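PDB 4QGS: NADPH-dependent aldehyde reductase YqhD from Escherichia coli, which reduces a broad range of short-chain aldehydes, including toxic acrolein and malondialdehyde, to alcohols with NADPH and a zinc ion. Local coordinates for residues P20-F25 with R34-H39; V97-A102 with Q180-V185; V203-V208 with Q294-V299; F344-Q347 with T352-S355. One frame throughout, in Å; residues are numbered along the deposited sequence.

Contact 1: residues P20-F25 with R34-H39; sequences PTRILF and REQIPH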
loop_
_atom_site.group_PDB
_atom_site.type_symbol
_atom_site.label_atom_id
_atom_site.label_comp_id
_atom_site.label_asym_id
_atom_site.label_seq_id
_atom_site.Cartn_x
_atom_site.Cartn_y
_atom_site.Cartn_z
ATOM N N PRO A 20 -9.340 2.692 -13.479
ATOM C CA PRO A 20 -10.687 3.210 -13.731
ATOM C C PRO A 20 -11.272 4.073 -12.608
ATOM O O PRO A 20 -12.303 4.716 -12.810
ATOM C CB PRO A 20 -11.507 1.934 -13.903
ATOM C CG PRO A 20 -10.834 0.958 -13.002
ATOM C CD PRO A 20 -9.360 1.269 -13.100
ATOM N N THR A 21 -10.630 4.103 -11.450
ATOM C CA THR A 21 -11.209 4.849 -10.326
ATOM C C THR A 21 -11.139 6.363 -10.500
ATOM O O THR A 21 -10.065 6.939 -10.683
ATOM C CB THR A 21 -10.516 4.467 -8.997
ATOM O OG1 THR A 21 -10.654 3.064 -8.779
ATOM C CG2 THR A 21 -11.145 5.237 -7.824
ATOM N N ARG A 22 -12.298 7.017 -10.431
ATOM C CA ARG A 22 -12.354 8.470 -10.478
ATOM C C ARG A 22 -11.832 9.058 -9.176
ATOM O O ARG A 22 -12.289 8.689 -8.103
ATOM C CB ARG A 22 -13.785 8.954 -10.726
ATOM C CG ARG A 22 -13.947 10.467 -10.671
ATOM C CD ARG A 22 -15.411 10.868 -10.820
ATOM N NE ARG A 22 -15.988 10.426 -12.091
ATOM C CZ ARG A 22 -15.876 11.087 -13.240
ATOM N NH1 ARG A 22 -15.204 12.229 -13.302
ATOM N NH2 ARG A 22 -16.440 10.600 -14.336
ATOM N N ILE A 23 -10.878 9.973 -9.278
ATOM C CA ILE A 23 -10.299 10.612 -8.097
ATOM C C ILE A 23 -10.918 11.970 -7.835
ATOM O O ILE A 23 -10.865 12.858 -8.689
ATOM C CB ILE A 23 -8.782 10.796 -8.252
ATOM C CG1 ILE A 23 -8.105 9.445 -8.535
ATOM C CG2 ILE A 23 -8.194 11.454 -7.017
ATOM C CD1 ILE A 23 -8.248 8.451 -7.425
ATOM N N LEU A 24 -11.490 12.136 -6.649
ATOM C CA LEU A 24 -11.983 13.434 -6.218
ATOM C C LEU A 24 -11.013 13.945 -5.171
ATOM O O LEU A 24 -11.023 13.472 -4.038
ATOM C CB LEU A 24 -13.406 13.325 -5.670
ATOM C CG LEU A 24 -14.460 12.684 -6.588
ATOM C CD1 LEU A 24 -15.810 12.572 -5.887
ATOM C CD2 LEU A 24 -14.596 13.455 -7.890
ATOM N N PHE A 25 -10.145 14.871 -5.562
ATOM C CA PHE A 25 -9.034 15.277 -4.699
ATOM C C PHE A 25 -9.157 16.698 -4.166
ATOM O O PHE A 25 -9.561 17.612 -4.889
ATOM C CB PHE A 25 -7.710 15.140 -5.470
ATOM C CG PHE A 25 -6.475 15.317 -4.610
ATOM C CD1 PHE A 25 -5.788 14.209 -4.139
ATOM C CD2 PHE A 25 -6.000 16.584 -4.290
ATOM C CE1 PHE A 25 -4.647 14.360 -3.351
ATOM C CE2 PHE A 25 -4.866 16.742 -3.488
ATOM C CZ PHE A 25 -4.193 15.631 -3.024
ATOM N N ARG A 34 -21.742 13.061 -3.069
ATOM C CA ARG A 34 -23.155 12.760 -3.243
ATOM C C ARG A 34 -23.557 12.489 -4.700
ATOM O O ARG A 34 -24.308 11.549 -4.988
ATOM C CB ARG A 34 -23.974 13.920 -2.670
ATOM C CG ARG A 34 -25.456 13.641 -2.605
ATOM C CD ARG A 34 -26.216 14.830 -2.041
ATOM N NE ARG A 34 -27.619 14.484 -1.829
ATOM C CZ ARG A 34 -28.167 14.244 -0.641
ATOM N NH1 ARG A 34 -29.457 13.935 -0.557
ATOM N NH2 ARG A 34 -27.440 14.327 0.464
ATOM N N GLU A 35 -23.049 13.301 -5.617
ATOM C CA GLU A 35 -23.447 13.187 -7.017
ATOM C C GLU A 35 -22.949 11.892 -7.659
ATOM O O GLU A 35 -23.436 11.488 -8.719
ATOM C CB GLU A 35 -22.965 14.411 -7.805
ATOM C CG GLU A 35 -21.468 14.569 -7.924
ATOM C CD GLU A 35 -21.071 15.900 -8.543
ATOM O OE1 GLU A 35 -20.561 16.778 -7.811
ATOM O OE2 GLU A 35 -21.268 16.067 -9.760
ATOM N N GLN A 36 -22.008 11.215 -7.003
ATOM C CA GLN A 36 -21.474 9.963 -7.553
ATOM C C GLN A 36 -22.355 8.749 -7.257
ATOM O O GLN A 36 -22.170 7.672 -7.826
ATOM C CB GLN A 36 -20.067 9.698 -7.011
ATOM C CG GLN A 36 -19.098 10.841 -7.174
ATOM C CD GLN A 36 -18.772 11.150 -8.614
ATOM O OE1 GLN A 36 -18.698 10.255 -9.455
ATOM N NE2 GLN A 36 -18.569 12.424 -8.905
ATOM N N ILE A 37 -23.313 8.920 -6.362
ATOM C CA ILE A 37 -24.129 7.804 -5.910
ATOM C C ILE A 37 -25.570 8.079 -6.302
ATOM O O ILE A 37 -26.055 9.190 -6.083
ATOM C CB ILE A 37 -24.018 7.613 -4.386
ATOM C CG1 ILE A 37 -22.570 7.330 -3.981
ATOM C CG2 ILE A 37 -24.939 6.514 -3.886
ATOM C CD1 ILE A 37 -22.395 7.243 -2.488
ATOM N N PRO A 38 -26.245 7.088 -6.902
ATOM C CA PRO A 38 -27.644 7.240 -7.320
ATOM C C PRO A 38 -28.514 7.750 -6.183
ATOM O O PRO A 38 -28.352 7.307 -5.054
ATOM C CB PRO A 38 -28.035 5.821 -7.730
ATOM C CG PRO A 38 -26.761 5.258 -8.265
ATOM C CD PRO A 38 -25.679 5.806 -7.364
ATOM N N HIS A 39 -29.407 8.690 -6.475
ATOM C CA HIS A 39 -30.203 9.311 -5.426
ATOM C C HIS A 39 -31.038 8.285 -4.659
ATOM O O HIS A 39 -31.367 8.502 -3.498
ATOM C CB HIS A 39 -31.113 10.393 -6.020
ATOM C CG HIS A 39 -32.210 9.849 -6.878
ATOM N ND1 HIS A 39 -32.079 9.681 -8.240
ATOM C CD2 HIS A 39 -33.459 9.427 -6.565
ATOM C CE1 HIS A 39 -33.200 9.184 -8.730
ATOM N NE2 HIS A 39 -34.052 9.016 -7.734
#
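Two bends bring Arg22 and Gln36 together. Gln36 turns sharply at its second torsion (chi2 -66°), while Arg22 leaves the strand straight, CG anti to the backbone N (chi1 175°), and bends only further out, at chi3. The two side chains then cross at about a right angle, and the amide of Gln36 comes to lie by the middle of the arginine chain. Arg22 CD is 3.6 Å from Gln36 OE1, and Arg22 NE is 3.8 Å from the same oxygen, too long to count as a bond. The guanidinium and amide planes stand 34° apart, and OE1 approaches the guanidinium obliquely. Leu24, two residues on and on the same side of strand 22-25, meets the glutamine from the opposite direction: its CD1 is 3.9 Å from Gln36 CG and 4.1 Å from Gln36 NE2. Across this contact the amide is in van der Waals contact with Arg22 CD and near Leu24 CD1. Replacing Gln36 by alanine removes the amide and CG, which would probably leave Leu24 CD1 and Arg22 CD without their cover from the loop and the arginine chain freer to turn. Behind the contact, Arg22 and Leu24 bond through their backbones to strand 183-186, and Gln36 also touches Phe183 there. This is a surface contact in which the loop leading to strand 42-46 folds back beside an outermost strand, and it belongs to the parallel-sheet, Rossmann-like nucleotide-binding domain of iron-containing alcohol dehydrogenases.

Contact 2: residues V97-A102 with Q180-V185; sequences VTFLLA and QPVFAV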
loop_
_atom_site.group_PDB
_atom_site.type_symbol
_atom_site.label_atom_id
_atom_site.label_comp_id
_atom_site.label_asym_id
_atom_site.label_seq_id
_atom_site.Cartn_x
_atom_site.Cartn_y
_atom_site.Cartn_z
ATOM N N VAL A 97 -28.640 -3.863 -0.254
ATOM C CA VAL A 97 -27.713 -2.765 -0.495
ATOM C C VAL A 97 -27.309 -2.725 -1.962
ATOM O O VAL A 97 -27.062 -3.769 -2.567
ATOM C CB VAL A 97 -26.460 -2.906 0.395
ATOM C CG1 VAL A 97 -25.332 -1.997 -0.080
ATOM C CG2 VAL A 97 -26.820 -2.651 1.854
ATOM N N THR A 98 -27.248 -1.526 -2.541
ATOM C CA THR A 98 -26.911 -1.373 -3.952
ATOM C C THR A 98 -25.633 -0.576 -4.171
ATOM O O THR A 98 -25.200 -0.387 -5.307
ATOM C CB THR A 98 -28.038 -0.674 -4.725
ATOM O OG1 THR A 98 -28.223 0.639 -4.183
ATOM C CG2 THR A 98 -29.329 -1.458 -4.597
ATOM N N PHE A 99 -25.044 -0.085 -3.087
ATOM C CA PHE A 99 -23.797 0.667 -3.195
ATOM C C PHE A 99 -23.023 0.591 -1.880
ATOM O O PHE A 99 -23.599 0.753 -0.812
ATOM C CB PHE A 99 -24.066 2.133 -3.564
ATOM C CG PHE A 99 -22.868 2.842 -4.133
ATOM C CD1 PHE A 99 -22.696 2.939 -5.498
ATOM C CD2 PHE A 99 -21.902 3.390 -3.293
ATOM C CE1 PHE A 99 -21.593 3.575 -6.037
ATOM C CE2 PHE A 99 -20.788 4.033 -3.826
ATOM C CZ PHE A 99 -20.635 4.122 -5.198
ATOM N N LEU A 100 -21.715 0.344 -1.969
ATOM C CA LEU A 100 -20.858 0.286 -0.785
ATOM C C LEU A 100 -19.944 1.502 -0.700
ATOM O O LEU A 100 -19.414 1.946 -1.705
ATOM C CB LEU A 100 -20.016 -1.001 -0.808
ATOM C CG LEU A 100 -20.832 -2.288 -0.731
ATOM C CD1 LEU A 100 -20.053 -3.461 -1.321
ATOM C CD2 LEU A 100 -21.191 -2.574 0.693
ATOM N N LEU A 101 -19.756 2.044 0.503
ATOM C CA LEU A 101 -18.889 3.211 0.657
ATOM C C LEU A 101 -17.885 3.006 1.785
ATOM O O LEU A 101 -18.219 3.136 2.952
ATOM C CB LEU A 101 -19.709 4.475 0.918
ATOM C CG LEU A 101 -18.917 5.784 1.016
ATOM C CD1 LEU A 101 -18.097 6.061 -0.223
ATOM C CD2 LEU A 101 -19.857 6.970 1.308
ATOM N N ALA A 102 -16.652 2.679 1.415
ATOM C CA ALA A 102 -15.621 2.404 2.409
ATOM C C ALA A 102 -15.026 3.704 2.921
ATOM O O ALA A 102 -14.555 4.530 2.137
ATOM C CB ALA A 102 -14.544 1.521 1.803
ATOM N N GLN A 180 -12.805 -2.668 -8.258
ATOM C CA GLN A 180 -12.190 -1.360 -8.143
ATOM C C GLN A 180 -13.255 -0.327 -7.839
ATOM O O GLN A 180 -14.337 -0.362 -8.423
ATOM C CB GLN A 180 -11.444 -0.967 -9.411
ATOM C CG GLN A 180 -10.584 -2.063 -9.957
ATOM C CD GLN A 180 -9.348 -1.529 -10.624
ATOM O OE1 GLN A 180 -8.464 -0.988 -9.956
ATOM N NE2 GLN A 180 -9.259 -1.690 -11.937
ATOM N N PRO A 181 -12.948 0.601 -6.926
ATOM C CA PRO A 181 -13.928 1.645 -6.613
ATOM C C PRO A 181 -14.241 2.532 -7.813
ATOM O O PRO A 181 -13.361 2.869 -8.615
ATOM C CB PRO A 181 -13.246 2.450 -5.495
ATOM C CG PRO A 181 -11.809 2.143 -5.600
ATOM C CD PRO A 181 -11.711 0.739 -6.143
ATOM N N VAL A 182 -15.508 2.910 -7.944
ATOM C CA VAL A 182 -15.890 3.809 -9.014
ATOM C C VAL A 182 -15.260 5.173 -8.749
ATOM O O VAL A 182 -14.889 5.873 -9.682
ATOM C CB VAL A 182 -17.426 3.927 -9.149
ATOM C CG1 VAL A 182 -18.002 2.633 -9.679
ATOM C CG2 VAL A 182 -18.055 4.254 -7.820
ATOM N N PHE A 183 -15.129 5.542 -7.471
ATOM C CA PHE A 183 -14.476 6.803 -7.117
ATOM C C PHE A 183 -13.729 6.705 -5.799
ATOM O O PHE A 183 -13.993 5.835 -4.992
ATOM C CB PHE A 183 -15.489 7.956 -7.026
ATOM C CG PHE A 183 -16.526 7.752 -5.962
ATOM C CD1 PHE A 183 -16.279 8.115 -4.652
ATOM C CD2 PHE A 183 -17.746 7.179 -6.274
ATOM C CE1 PHE A 183 -17.227 7.906 -3.672
ATOM C CE2 PHE A 183 -18.704 6.973 -5.293
ATOM C CZ PHE A 183 -18.441 7.331 -3.997
ATOM N N ALA A 184 -12.813 7.637 -5.586
ATOM C CA ALA A 184 -12.126 7.748 -4.308
ATOM C C ALA A 184 -12.042 9.215 -3.935
ATOM O O ALA A 184 -11.572 10.042 -4.737
ATOM C CB ALA A 184 -10.727 7.112 -4.387
ATOM N N VAL A 185 -12.538 9.557 -2.744
ATOM C CA VAL A 185 -12.384 10.905 -2.227
ATOM C C VAL A 185 -11.094 10.996 -1.427
ATOM O O VAL A 185 -10.935 10.281 -0.437
ATOM C CB VAL A 185 -13.556 11.328 -1.315
ATOM C CG1 VAL A 185 -13.312 12.725 -0.770
ATOM C CG2 VAL A 185 -14.862 11.266 -2.088
#
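The rings of Phe99 and Phe183 meet rim to rim, with planes only 12° apart and centroids 5.9 Å from each other, and neither lies over the face of the other. Their closest atoms, Phe99 CZ and Phe183 CE2, are 3.4 Å apart, a snug van der Waals fit. Different first torsions bring the rims together: Phe99 swings CG anti to its backbone nitrogen (chi1 -161°), whereas Phe183 holds CG between the backbone N and the carbonyl carbon (chi1 62°). Val182 approaches Phe99 head-on, and its CG2 reaches the ring edge near the ring plane, 3.7 Å from Phe99 CZ. Leu101 crosses Phe183 at about a right angle and sets CD1 obliquely by CZ and CE1, 4.0 Å from Phe183 CZ. A serine in place of Phe99 would probably open a gap beside Phe183 and leave the Val182 methyl without its aromatic neighbour. Strand 144-148 runs between these two strands, and Phe99 also touches Pro143 just before it. Phe99, Leu101 and Phe183 thus meet across strand 144-148 on one face of the parallel sheet, while Leu100 and Ala102 pack on helix 106-119 on the other, the layered arrangement of the Rossmann-like NADP-binding domain.

Contact 3: residues V203-V208 with Q294-V299; sequences VVDAFV and QTLAIV. With ZN (zinc ion), chain B.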
loop_
_atom_site.group_PDB
_atom_site.type_symbol
_atom_site.label_atom_id
_atom_site.label_comp_id
_atom_site.label_asym_id
_atom_site.label_seq_id
_atom_site.Cartn_x
_atom_site.Cartn_y
_atom_site.Cartn_z
ATOM N N VAL A 203 5.068 7.582 4.378
ATOM C CA VAL A 203 6.091 8.135 3.499
ATOM C C VAL A 203 7.094 7.049 3.095
ATOM O O VAL A 203 7.435 6.908 1.921
ATOM C CB VAL A 203 6.811 9.325 4.160
ATOM C CG1 VAL A 203 8.061 9.703 3.366
ATOM C CG2 VAL A 203 5.854 10.502 4.252
ATOM N N VAL A 204 7.557 6.266 4.062
ATOM C CA VAL A 204 8.501 5.195 3.760
ATOM C C VAL A 204 7.889 4.147 2.830
ATOM O O VAL A 204 8.519 3.719 1.855
ATOM C CB VAL A 204 8.992 4.517 5.050
ATOM C CG1 VAL A 204 9.804 3.262 4.707
ATOM C CG2 VAL A 204 9.847 5.486 5.845
ATOM N N ASP A 205 6.649 3.756 3.099
ATOM C CA ASP A 205 6.006 2.713 2.300
ATOM C C ASP A 205 5.818 3.196 0.858
ATOM O O ASP A 205 6.127 2.464 -0.099
ATOM C CB ASP A 205 4.671 2.318 2.921
ATOM C CG ASP A 205 4.020 1.115 2.224
ATOM O OD1 ASP A 205 4.710 0.127 1.843
ATOM O OD2 ASP A 205 2.782 1.169 2.064
ATOM N N ALA A 206 5.358 4.436 0.697
ATOM C CA ALA A 206 5.248 5.002 -0.663
ATOM C C ALA A 206 6.607 5.034 -1.381
ATOM O O ALA A 206 6.710 4.696 -2.570
ATOM C CB ALA A 206 4.644 6.404 -0.607
ATOM N N PHE A 207 7.646 5.429 -0.657
ATOM C CA PHE A 207 8.991 5.535 -1.208
ATOM C C PHE A 207 9.443 4.164 -1.695
ATOM O O PHE A 207 9.952 4.009 -2.816
ATOM C CB PHE A 207 9.948 6.094 -0.142
ATOM C CG PHE A 207 11.317 6.480 -0.665
ATOM C CD1 PHE A 207 11.626 7.809 -0.925
ATOM C CD2 PHE A 207 12.301 5.515 -0.871
ATOM C CE1 PHE A 207 12.890 8.178 -1.373
ATOM C CE2 PHE A 207 13.570 5.881 -1.332
ATOM C CZ PHE A 207 13.862 7.206 -1.584
ATOM N N VAL A 208 9.222 3.155 -0.859
ATOM C CA VAL A 208 9.680 1.813 -1.193
ATOM C C VAL A 208 8.835 1.199 -2.301
ATOM O O VAL A 208 9.392 0.568 -3.198
ATOM C CB VAL A 208 9.688 0.909 0.055
ATOM C CG1 VAL A 208 10.057 -0.522 -0.342
ATOM C CG2 VAL A 208 10.684 1.465 1.064
ATOM N N GLN A 294 8.492 -0.200 8.834
ATOM C CA GLN A 294 9.738 -0.441 9.564
ATOM C C GLN A 294 10.497 -1.602 8.936
ATOM O O GLN A 294 11.720 -1.544 8.785
ATOM C CB GLN A 294 9.459 -0.730 11.053
ATOM C CG GLN A 294 8.876 0.455 11.788
ATOM C CD GLN A 294 8.357 0.089 13.179
ATOM O OE1 GLN A 294 8.101 -1.084 13.477
ATOM N NE2 GLN A 294 8.184 1.099 14.029
ATOM N N THR A 295 9.780 -2.647 8.543
ATOM C CA THR A 295 10.465 -3.798 7.952
ATOM C C THR A 295 11.093 -3.419 6.607
ATOM O O THR A 295 12.149 -3.947 6.241
ATOM C CB THR A 295 9.529 -5.000 7.755
ATOM O OG1 THR A 295 8.615 -4.740 6.677
ATOM C CG2 THR A 295 8.759 -5.298 9.063
ATOM N N LEU A 296 10.452 -2.508 5.876
ATOM C CA LEU A 296 10.996 -2.066 4.587
ATOM C C LEU A 296 12.246 -1.212 4.761
ATOM O O LEU A 296 13.198 -1.319 3.979
ATOM C CB LEU A 296 9.937 -1.279 3.785
ATOM C CG LEU A 296 8.591 -1.974 3.561
ATOM C CD1 LEU A 296 7.620 -1.050 2.777
ATOM C CD2 LEU A 296 8.733 -3.318 2.860
ATOM N N ALA A 297 12.235 -0.345 5.766
ATOM C CA ALA A 297 13.363 0.537 6.026
ATOM C C ALA A 297 14.582 -0.278 6.443
ATOM O O ALA A 297 15.719 0.082 6.133
ATOM C CB ALA A 297 13.011 1.547 7.099
ATOM N N ILE A 298 14.340 -1.383 7.139
ATOM C CA ILE A 298 15.423 -2.274 7.515
ATOM C C ILE A 298 15.985 -3.018 6.295
ATOM O O ILE A 298 17.194 -3.016 6.049
ATOM C CB ILE A 298 14.961 -3.321 8.568
ATOM C CG1 ILE A 298 14.605 -2.644 9.904
ATOM C CG2 ILE A 298 16.032 -4.399 8.779
ATOM C CD1 ILE A 298 13.753 -3.511 10.780
ATOM N N VAL A 299 15.106 -3.654 5.531
ATOM C CA VAL A 299 15.564 -4.545 4.462
ATOM C C VAL A 299 16.132 -3.801 3.250
ATOM O O VAL A 299 17.152 -4.225 2.694
ATOM C CB VAL A 299 14.434 -5.479 4.010
ATOM C CG1 VAL A 299 14.833 -6.286 2.766
ATOM C CG2 VAL A 299 14.068 -6.420 5.173
HETATM ZN ZN ZN B . 3.974 -1.745 1.133
HETATM O O HOH W 1 2.638 -3.296 0.685
HETATM O O HOH W 2 2.016 -0.983 1.597
#
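Val208 and Leu296 form the tight part of a helix crossing in the all-helical C-terminal domain of the iron-containing alcohol dehydrogenase fold, where two helices also help to hold the catalytic zinc. The axes of 203-208 and 294-299 pass 9.3 Å apart at 52°. Leu296 inserts between Asp205 and Val208: its CB is 3.9 Å from Val208 CG2, and its CD1 packs against Val208 CB and CG1. Toward the other end the fit is looser, with Val204 CG1 4.4 Å from Ala297 CB.

The zinc side is wet. Asp205, with CG anti to the backbone N (chi1 -173°), carries its carboxylate out to the metal, which two waters and the NE2 atoms of His209, His278 and His292 complete to six ligands. His209 follows the 203-208 segment within the same helix, and His292 begins the second; His278 comes from helix 276-288. The leucine methyl lies against the ligand oxygen: Asp205 OD1, bound to zinc at 2.1 Å, has Leu296 CD1 at 3.3 Å, whereas Asp205 OD2 stays 3.3 Å from the metal.

Contact 4: residues F344-Q347 with T352-S355; sequences FFEQ and THLS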
loop_
_atom_site.group_PDB
_atom_site.type_symbol
_atom_site.label_atom_id
_atom_site.label_comp_id
_atom_site.label_asym_id
_atom_site.label_seq_id
_atom_site.Cartn_x
_atom_site.Cartn_y
_atom_site.Cartn_z
ATOM N N PHE A 344 17.543 9.185 5.178
ATOM C CA PHE A 344 16.203 9.723 4.960
ATOM C C PHE A 344 15.189 8.985 5.853
ATOM O O PHE A 344 14.392 9.613 6.552
ATOM C CB PHE A 344 15.827 9.620 3.470
ATOM C CG PHE A 344 14.414 10.043 3.157
ATOM C CD1 PHE A 344 14.003 11.353 3.364
ATOM C CD2 PHE A 344 13.505 9.131 2.632
ATOM C CE1 PHE A 344 12.702 11.746 3.072
ATOM C CE2 PHE A 344 12.202 9.519 2.344
ATOM C CZ PHE A 344 11.803 10.824 2.569
ATOM N N PHE A 345 15.235 7.657 5.842
ATOM C CA PHE A 345 14.339 6.848 6.678
ATOM C C PHE A 345 14.550 7.155 8.166
ATOM O O PHE A 345 13.588 7.385 8.922
ATOM C CB PHE A 345 14.554 5.359 6.426
ATOM C CG PHE A 345 14.168 4.898 5.033
ATOM C CD1 PHE A 345 13.390 5.687 4.209
ATOM C CD2 PHE A 345 14.568 3.649 4.588
ATOM C CE1 PHE A 345 13.031 5.246 2.923
ATOM C CE2 PHE A 345 14.229 3.194 3.321
ATOM C CZ PHE A 345 13.457 4.002 2.481
ATOM N N GLU A 346 15.810 7.189 8.588
ATOM C CA GLU A 346 16.094 7.445 10.003
ATOM C C GLU A 346 15.617 8.818 10.463
ATOM O O GLU A 346 15.084 8.942 11.574
ATOM C CB GLU A 346 17.582 7.268 10.276
ATOM C CG GLU A 346 18.023 5.897 9.801
ATOM C CD GLU A 346 19.206 5.321 10.498
ATOM O OE1 GLU A 346 19.017 4.300 11.210
ATOM O OE2 GLU A 346 20.317 5.860 10.299
ATOM N N GLN A 347 15.773 9.834 9.616
ATOM C CA GLN A 347 15.336 11.188 9.976
ATOM C C GLN A 347 13.817 11.322 10.006
ATOM O O GLN A 347 13.285 12.225 10.655
ATOM C CB GLN A 347 15.934 12.222 9.020
ATOM C CG GLN A 347 17.455 12.351 9.098
ATOM C CD GLN A 347 17.975 12.591 10.504
ATOM O OE1 GLN A 347 17.329 13.249 11.325
ATOM N NE2 GLN A 347 19.153 12.045 10.793
ATOM N N THR A 352 16.687 1.719 10.786
ATOM C CA THR A 352 16.960 0.807 9.678
ATOM C C THR A 352 17.806 -0.428 10.004
ATOM O O THR A 352 18.250 -1.109 9.101
ATOM C CB THR A 352 17.656 1.564 8.530
ATOM O OG1 THR A 352 18.917 2.061 8.989
ATOM C CG2 THR A 352 16.787 2.735 8.047
ATOM N N HIS A 353 18.016 -0.737 11.283
ATOM C CA HIS A 353 18.708 -1.969 11.655
ATOM C C HIS A 353 17.864 -2.806 12.620
ATOM O O HIS A 353 17.118 -2.252 13.432
ATOM C CB HIS A 353 20.075 -1.658 12.297
ATOM C CG HIS A 353 21.037 -0.962 11.378
ATOM N ND1 HIS A 353 21.176 0.409 11.342
ATOM C CD2 HIS A 353 21.904 -1.450 10.458
ATOM C CE1 HIS A 353 22.082 0.736 10.439
ATOM N NE2 HIS A 353 22.542 -0.374 9.888
ATOM N N LEU A 354 17.989 -4.131 12.530
ATOM C CA LEU A 354 17.251 -5.034 13.414
ATOM C C LEU A 354 17.537 -4.696 14.870
ATOM O O LEU A 354 16.634 -4.699 15.697
ATOM C CB LEU A 354 17.602 -6.499 13.133
ATOM C CG LEU A 354 17.095 -7.025 11.787
ATOM C CD1 LEU A 354 17.691 -8.402 11.485
ATOM C CD2 LEU A 354 15.585 -7.108 11.811
ATOM N N SER A 355 18.785 -4.356 15.167
ATOM C CA SER A 355 19.157 -4.070 16.554
ATOM C C SER A 355 18.415 -2.856 17.140
ATOM O O SER A 355 18.205 -2.782 18.352
ATOM C CB SER A 355 20.665 -3.864 16.662
ATOM O OG SER A 355 21.092 -2.751 15.911
#
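Thr352 lays its methyl group into the corner between Phe345 and Glu346 on the last turn of helix 330-347. CG2 is 3.8 Å from Phe345 CB and equally far from Glu346 CG, and it meets the phenylalanine ring at the edge, near the ring plane. The first torsion of the threonine (chi1 63°) sorts its two branches: CG2 turns to the helix, while OG1 points to the carboxylate of Glu346. The glutamate is extended beyond CG and crosses the threonine at about a right angle, so that its OE1 receives a weak hydrogen bond from Thr352 OG1 at 3.2 Å. The stronger partner of that hydroxyl is Arg342, whose NH2 bonds to OG1 from one turn earlier in the helix. The hydroxyl thus accepts from Arg342 and gives a weak bond to Glu346. His353 ND1 stays 4.5 Å from Glu346 OE1, close enough for some electrostatic influence if the imidazole is protonated.

Four residues link the end of the helix to the loop that folds back against it, before a 3-10 segment at 354-355. Phe345 carries the junction inward, its ring resting on Ala297 and Leu300 of helix 292-306 and on Val204 and Val208 of helix 196-211. Phe344, next to it, turns to Phe207 and to helix 222-244.

How the contacts relate
The four contacts illustrate how chemistry follows position. Contacts 1 and 2 belong to the nucleotide-binding domain and share its parallel sheet, since strands 22-25 and 183-186 are neighbours; their centres lie about 8 Å apart, joined by bonds such as Thr21 OG1 to Pro181 O. Contact 1 is at the surface and mixes polar and aliphatic groups, whereas contact 2 is buried and wholly apolar. Contacts 3 and 4 sit across the chain's centre in the helical domain, their centres about 10 Å apart. Contact 3 is core and adds metal coordination; contact 4, partly buried, combines methyl packing with a weak hydrogen bond.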